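B-agarase (Agarivorans gilvus, PDB 5Z6P) probably hydrolyses the beta-glycosidic linkages of agarose, as a family 50 glycoside hydrolase with agarase activity. Local coordinates at residues 448-453 / 500-505; 490-495 / 608-613. All blocks are in the same frame, centred on the assembly; numbering follows the deposited sequence.

Contact 1. Residues 448-453 / 500-505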
loop_
_atom_site.group_PDB
_atom_site.type_symbol
_atom_site.label_atom_id
_atom_site.label_comp_id
_atom_site.label_asym_id
_atom_site.label_seq_id
_atom_site.Cartn_x
_atom_site.Cartn_y
_atom_site.Cartn_z
ATOM N N PRO A 448 -16.667 -15.017 -8.715
ATOM C CA PRO A 448 -15.689 -14.527 -9.695
ATOM C C PRO A 448 -14.348 -14.189 -9.041
ATOM O O PRO A 448 -14.290 -13.951 -7.835
ATOM C CB PRO A 448 -16.342 -13.275 -10.258
ATOM C CG PRO A 448 -17.827 -13.460 -9.989
ATOM C CD PRO A 448 -17.888 -14.192 -8.696
ATOM N N PHE A 449 -13.283 -14.178 -9.829
ATOM C CA PHE A 449 -11.962 -13.876 -9.302
ATOM C C PHE A 449 -11.173 -13.007 -10.294
ATOM O O PHE A 449 -11.537 -12.913 -11.459
ATOM C CB PHE A 449 -11.201 -15.167 -9.002
ATOM C CG PHE A 449 -10.885 -15.970 -10.229
ATOM C CD1 PHE A 449 -11.795 -16.878 -10.737
ATOM C CD2 PHE A 449 -9.676 -15.810 -10.885
ATOM C CE1 PHE A 449 -11.506 -17.601 -11.881
ATOM C CE2 PHE A 449 -9.398 -16.517 -12.023
ATOM C CZ PHE A 449 -10.311 -17.409 -12.525
ATOM N N PHE A 450 -10.110 -12.374 -9.815
ATOM C CA PHE A 450 -9.217 -11.612 -10.668
ATOM C C PHE A 450 -7.891 -12.377 -10.806
ATOM O O PHE A 450 -7.392 -12.919 -9.839
ATOM C CB PHE A 450 -8.997 -10.212 -10.099
ATOM C CG PHE A 450 -10.182 -9.280 -10.275
ATOM C CD1 PHE A 450 -11.357 -9.453 -9.552
ATOM C CD2 PHE A 450 -10.109 -8.221 -11.163
ATOM C CE1 PHE A 450 -12.433 -8.583 -9.732
ATOM C CE2 PHE A 450 -11.183 -7.344 -11.344
ATOM C CZ PHE A 450 -12.342 -7.523 -10.627
ATOM N N ALA A 451 -7.350 -12.446 -12.017
ATOM C CA ALA A 451 -6.089 -13.148 -12.271
ATOM C C ALA A 451 -4.934 -12.143 -12.358
ATOM O O ALA A 451 -5.159 -10.952 -12.566
ATOM C CB ALA A 451 -6.172 -13.966 -13.556
ATOM N N ASN A 452 -3.711 -12.630 -12.187
ATOM C CA ASN A 452 -2.528 -11.781 -12.210
ATOM C C ASN A 452 -1.328 -12.505 -12.806
ATOM O O ASN A 452 -1.217 -13.726 -12.707
ATOM C CB ASN A 452 -2.174 -11.322 -10.811
ATOM C CG ASN A 452 -1.502 -12.415 -10.005
ATOM O OD1 ASN A 452 -2.173 -13.250 -9.400
ATOM N ND2 ASN A 452 -0.179 -12.438 -10.026
ATOM N N GLY A 453 -0.430 -11.736 -13.402
ATOM C CA GLY A 453 0.833 -12.252 -13.862
ATOM C C GLY A 453 1.888 -11.182 -13.706
ATOM O O GLY A 453 1.574 -10.000 -13.677
ATOM N N TRP A 500 -15.533 -17.066 -15.233
ATOM C CA TRP A 500 -15.471 -16.630 -13.839
ATOM C C TRP A 500 -14.295 -15.687 -13.560
ATOM O O TRP A 500 -14.237 -15.058 -12.507
ATOM C CB TRP A 500 -15.369 -17.839 -12.895
ATOM C CG TRP A 500 -16.644 -18.628 -12.744
ATOM C CD1 TRP A 500 -16.989 -19.760 -13.416
ATOM C CD2 TRP A 500 -17.727 -18.344 -11.856
ATOM N NE1 TRP A 500 -18.223 -20.200 -13.003
ATOM C CE2 TRP A 500 -18.696 -19.348 -12.043
ATOM C CE3 TRP A 500 -17.974 -17.338 -10.922
ATOM C CZ2 TRP A 500 -19.897 -19.374 -11.326
ATOM C CZ3 TRP A 500 -19.169 -17.364 -10.213
ATOM C CH2 TRP A 500 -20.111 -18.381 -10.415
ATOM N N CYS A 501 -13.344 -15.607 -14.490
ATOM C CA CYS A 501 -12.242 -14.662 -14.343
ATOM C C CYS A 501 -12.667 -13.290 -14.807
ATOM O O CYS A 501 -12.878 -13.089 -15.990
ATOM C CB CYS A 501 -11.003 -15.093 -15.137
ATOM S SG CYS A 501 -9.645 -13.901 -14.962
ATOM N N VAL A 502 -12.769 -12.345 -13.886
ATOM C CA VAL A 502 -13.252 -11.015 -14.229
ATOM C C VAL A 502 -12.270 -10.283 -15.135
ATOM O O VAL A 502 -12.667 -9.638 -16.104
ATOM C CB VAL A 502 -13.505 -10.150 -12.980
ATOM C CG1 VAL A 502 -13.946 -8.777 -13.405
ATOM C CG2 VAL A 502 -14.574 -10.797 -12.093
ATOM N N GLY A 503 -10.987 -10.398 -14.804
ATOM C CA GLY A 503 -9.951 -9.735 -15.563
ATOM C C GLY A 503 -8.562 -10.072 -15.059
ATOM O O GLY A 503 -8.403 -10.732 -14.045
ATOM N N ILE A 504 -7.557 -9.590 -15.783
ATOM C CA ILE A 504 -6.169 -9.923 -15.520
ATOM C C ILE A 504 -5.335 -8.680 -15.253
ATOM O O ILE A 504 -5.265 -7.791 -16.094
ATOM C CB ILE A 504 -5.555 -10.680 -16.708
ATOM C CG1 ILE A 504 -6.449 -11.873 -17.092
ATOM C CG2 ILE A 504 -4.113 -11.100 -16.385
ATOM C CD1 ILE A 504 -6.328 -12.275 -18.529
ATOM N N PHE A 505 -4.735 -8.606 -14.070
ATOM C CA PHE A 505 -3.764 -7.560 -13.780
ATOM C C PHE A 505 -2.413 -8.043 -14.270
ATOM O O PHE A 505 -2.067 -9.198 -14.064
ATOM C CB PHE A 505 -3.645 -7.244 -12.276
ATOM C CG PHE A 505 -4.891 -6.715 -11.639
ATOM C CD1 PHE A 505 -5.254 -5.391 -11.789
ATOM C CD2 PHE A 505 -5.660 -7.525 -10.830
ATOM C CE1 PHE A 505 -6.394 -4.896 -11.173
ATOM C CE2 PHE A 505 -6.804 -7.028 -10.218
ATOM C CZ PHE A 505 -7.166 -5.720 -10.404
#
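Strands 449-453 and 501-505 run side by side in parallel, their directions 20° apart and their axes 4.5 Å apart at the closest. Five backbone hydrogen bonds join them. Phe449 N gives to Trp500 O, and Val502 N gives to Phe449 O at 2.8 Å. Ala451 is gripped in the same way, through its N by Gly503 O and through its O by Phe505 N. Gly453 N closes the row on Phe505 O. The register slips by one residue at Val502, whose CB points toward 448-453. Phe449, Ala451, Cys501 and Ile504 occupy one face of the sheet. There the Phe449 ring folds back over the neighbouring strand, because chi1 of 66° sets CG between the backbone N and the carbonyl carbon. CA of Cys501 lies over the ring face, a CH-pi contact with 4.0 Å from CA to the ring centroid. Cys501 SG meets this ring obliquely and touches Ala451 CB at 3.7 Å. Phe450 and Phe505 occupy the other face. Their planes are 22° from parallel, yet the rings are displaced enough to meet mainly at Phe450 CD2 and Phe505 CE2, 3.6 Å apart. Val502 CB sits over one face of the Phe450 ring. The Trp500 ring turns its edge to Pro448. With helix 478-495, which covers the Ala451 face through Val491 and Ile495, the strands form a beta-alpha-beta unit, consistent with the (beta/alpha)8 barrel of this family. Strand 614-615 extends the sheet beyond 501-506. From strand 299-305, Tyr300 touches Pro448 and Val502, and Ala302 touches Phe450.

Contact 2. Residues 490-495 / 608-613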
loop_
_atom_site.group_PDB
_atom_site.type_symbol
_atom_site.label_atom_id
_atom_site.label_comp_id
_atom_site.label_asym_id
_atom_site.label_seq_id
_atom_site.Cartn_x
_atom_site.Cartn_y
_atom_site.Cartn_z
ATOM N N GLN A 490 1.048 -18.620 -18.924
ATOM C CA GLN A 490 0.855 -19.194 -17.588
ATOM C C GLN A 490 -0.498 -18.806 -16.982
ATOM O O GLN A 490 -1.142 -19.626 -16.339
ATOM C CB GLN A 490 1.976 -18.776 -16.656
ATOM C CG GLN A 490 1.859 -19.384 -15.277
ATOM C CD GLN A 490 2.773 -18.728 -14.267
ATOM O OE1 GLN A 490 2.314 -18.168 -13.272
ATOM N NE2 GLN A 490 4.074 -18.790 -14.517
ATOM N N VAL A 491 -0.925 -17.565 -17.201
ATOM C CA VAL A 491 -2.262 -17.130 -16.779
ATOM C C VAL A 491 -3.343 -17.940 -17.496
ATOM O O VAL A 491 -4.342 -18.318 -16.897
ATOM C CB VAL A 491 -2.505 -15.616 -17.027
ATOM C CG1 VAL A 491 -3.968 -15.236 -16.742
ATOM C CG2 VAL A 491 -1.591 -14.785 -16.159
ATOM N N LYS A 492 -3.125 -18.231 -18.776
ATOM C CA LYS A 492 -4.096 -18.996 -19.534
ATOM C C LYS A 492 -4.181 -20.421 -19.013
ATOM O O LYS A 492 -5.261 -20.973 -18.894
ATOM C CB LYS A 492 -3.754 -19.003 -21.014
ATOM C CG LYS A 492 -4.771 -19.763 -21.854
ATOM C CD LYS A 492 -4.330 -19.839 -23.284
ATOM C CE LYS A 492 -5.333 -20.610 -24.144
ATOM N NZ LYS A 492 -6.557 -19.840 -24.446
ATOM N N ASN A 493 -3.029 -21.005 -18.710
ATOM C CA ASN A 493 -2.967 -22.332 -18.122
ATOM C C ASN A 493 -3.646 -22.371 -16.738
ATOM O O ASN A 493 -4.195 -23.392 -16.334
ATOM C CB ASN A 493 -1.514 -22.787 -18.021
ATOM C CG ASN A 493 -1.385 -24.279 -17.823
ATOM O OD1 ASN A 493 -2.188 -25.054 -18.338
ATOM N ND2 ASN A 493 -0.363 -24.692 -17.089
ATOM N N GLU A 494 -3.620 -21.249 -16.031
ATOM C CA GLU A 494 -4.243 -21.167 -14.719
ATOM C C GLU A 494 -5.752 -20.999 -14.825
ATOM O O GLU A 494 -6.497 -21.659 -14.127
ATOM C CB GLU A 494 -3.663 -20.005 -13.906
ATOM C CG GLU A 494 -2.327 -20.264 -13.257
ATOM C CD GLU A 494 -1.659 -18.970 -12.796
ATOM O OE1 GLU A 494 -2.216 -17.876 -13.025
ATOM O OE2 GLU A 494 -0.572 -19.038 -12.216
ATOM N N ILE A 495 -6.211 -20.106 -15.693
ATOM C CA ILE A 495 -7.621 -19.757 -15.650
ATOM C C ILE A 495 -8.416 -20.595 -16.639
ATOM O O ILE A 495 -9.646 -20.614 -16.595
ATOM C CB ILE A 495 -7.855 -18.233 -15.913
ATOM C CG1 ILE A 495 -7.571 -17.845 -17.368
ATOM C CG2 ILE A 495 -7.082 -17.372 -14.888
ATOM C CD1 ILE A 495 -8.312 -16.603 -17.811
ATOM N N LYS A 608 -3.881 -12.180 -27.810
ATOM C CA LYS A 608 -3.574 -13.293 -28.718
ATOM C C LYS A 608 -4.010 -14.615 -28.121
ATOM O O LYS A 608 -4.384 -15.531 -28.842
ATOM C CB LYS A 608 -2.072 -13.386 -29.048
ATOM C CG LYS A 608 -1.503 -12.313 -30.010
ATOM C CD LYS A 608 0.020 -12.475 -30.148
ATOM C CE LYS A 608 0.681 -11.249 -30.754
ATOM N NZ LYS A 608 2.113 -11.493 -31.072
ATOM N N GLN A 609 -3.934 -14.719 -26.799
ATOM C CA GLN A 609 -4.234 -15.977 -26.122
ATOM C C GLN A 609 -5.542 -15.920 -25.330
ATOM O O GLN A 609 -6.194 -16.942 -25.122
ATOM C CB GLN A 609 -3.086 -16.362 -25.194
ATOM C CG GLN A 609 -1.722 -16.420 -25.877
ATOM C CD GLN A 609 -0.670 -17.011 -24.971
ATOM O OE1 GLN A 609 -0.872 -18.076 -24.379
ATOM N NE2 GLN A 609 0.459 -16.318 -24.843
ATOM N N LEU A 610 -5.924 -14.722 -24.906
ATOM C CA LEU A 610 -7.121 -14.558 -24.085
ATOM C C LEU A 610 -7.959 -13.379 -24.561
ATOM O O LEU A 610 -8.152 -12.419 -23.827
ATOM C CB LEU A 610 -6.735 -14.372 -22.608
ATOM C CG LEU A 610 -6.083 -15.576 -21.939
ATOM C CD1 LEU A 610 -5.459 -15.213 -20.584
ATOM C CD2 LEU A 610 -7.110 -16.684 -21.774
ATOM N N PRO A 611 -8.469 -13.464 -25.798
ATOM C CA PRO A 611 -9.066 -12.308 -26.459
ATOM C C PRO A 611 -10.356 -11.823 -25.806
ATOM O O PRO A 611 -10.794 -10.729 -26.115
ATOM C CB PRO A 611 -9.336 -12.821 -27.884
ATOM C CG PRO A 611 -9.514 -14.274 -27.730
ATOM C CD PRO A 611 -8.611 -14.691 -26.598
ATOM N N ASN A 612 -10.931 -12.616 -24.913
ATOM C CA ASN A 612 -12.244 -12.325 -24.334
ATOM C C ASN A 612 -12.183 -11.739 -22.923
ATOM O O ASN A 612 -13.205 -11.387 -22.345
ATOM C CB ASN A 612 -13.083 -13.601 -24.300
ATOM C CG ASN A 612 -13.370 -14.142 -25.673
ATOM O OD1 ASN A 612 -13.853 -13.425 -26.534
ATOM N ND2 ASN A 612 -13.056 -15.407 -25.890
ATOM N N HIS A 613 -10.986 -11.680 -22.355
ATOM C CA HIS A 613 -10.850 -11.309 -20.956
ATOM C C HIS A 613 -10.292 -9.904 -20.803
ATOM O O HIS A 613 -9.402 -9.495 -21.544
ATOM C CB HIS A 613 -9.960 -12.301 -20.218
ATOM C CG HIS A 613 -10.610 -13.617 -19.937
ATOM N ND1 HIS A 613 -10.657 -14.635 -20.860
ATOM C CD2 HIS A 613 -11.228 -14.087 -18.826
ATOM C CE1 HIS A 613 -11.279 -15.676 -20.335
ATOM N NE2 HIS A 613 -11.633 -15.371 -19.099
#
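Ile495 and His613 reach toward each other from opposite directions. The CD1 methyl of Ile495 rests over one face of the imidazole, 3.9 Å from the ring centroid and 16° off its normal. This is a CH-pi contact, offset toward the NE2 side of the ring. NE2 is hydrogen-bonded to Thr498 O, and Tyr280 meets the ring edge-to-face. Leu610 lays its two methyl groups against the helix side chains. CD1 meets Val491 CG1 at 4.1 Å, with the two side chains nearly at a right angle. CD2 touches Lys492 CG at 3.9 Å and also Ile495 CD1. Lys492 stretches past Leu610 toward the end of the other helix. Its chain is extended until the last torsion (chi4 75°), which turns NZ out of the extended line to Gln609 O for a 3.0 Å hydrogen bond. The ammonium also forms a salt bridge with Asp497, which gives it a second anchor. Gln609 crosses the lysine chain obliquely, its OE1 4.0 Å from Lys492 CD. Its amide is held by Ser489 OG and Ala485 O, both on the lysine's own helix. The contact thus joins the C-terminal ends of helices 478-495 and 581-609, and the type I turn from Leu610 to His613, just before strand 614-615. These ends pack on the outside of the strands, as in (beta/alpha)8 barrels. Ile504 of strand 501-506 touches Leu610 and His613, and Cys501 touches Ile495 and His613.

Contact 1 is an almost wholly buried strand pair. Contact 2 lies farther from the centre of the chain and is also mostly buried, but Lys492 and Gln609 are partly exposed. Their centres are 10 Å apart, and their segments alternate along the chain. A short connection leads from helix 478-495, which holds one side of contact 2, to strand 501-506, which holds one side of contact 1. Contact 1 relies on five backbone hydrogen bonds and aromatic packing on two faces. Contact 2 has a single hydrogen bond between its segments, from a lysine, beside aliphatic packing and one CH-pi contact on a histidine. The two meet directly: Ala451 CB touches Ile495 CG2 at 3.8 Å.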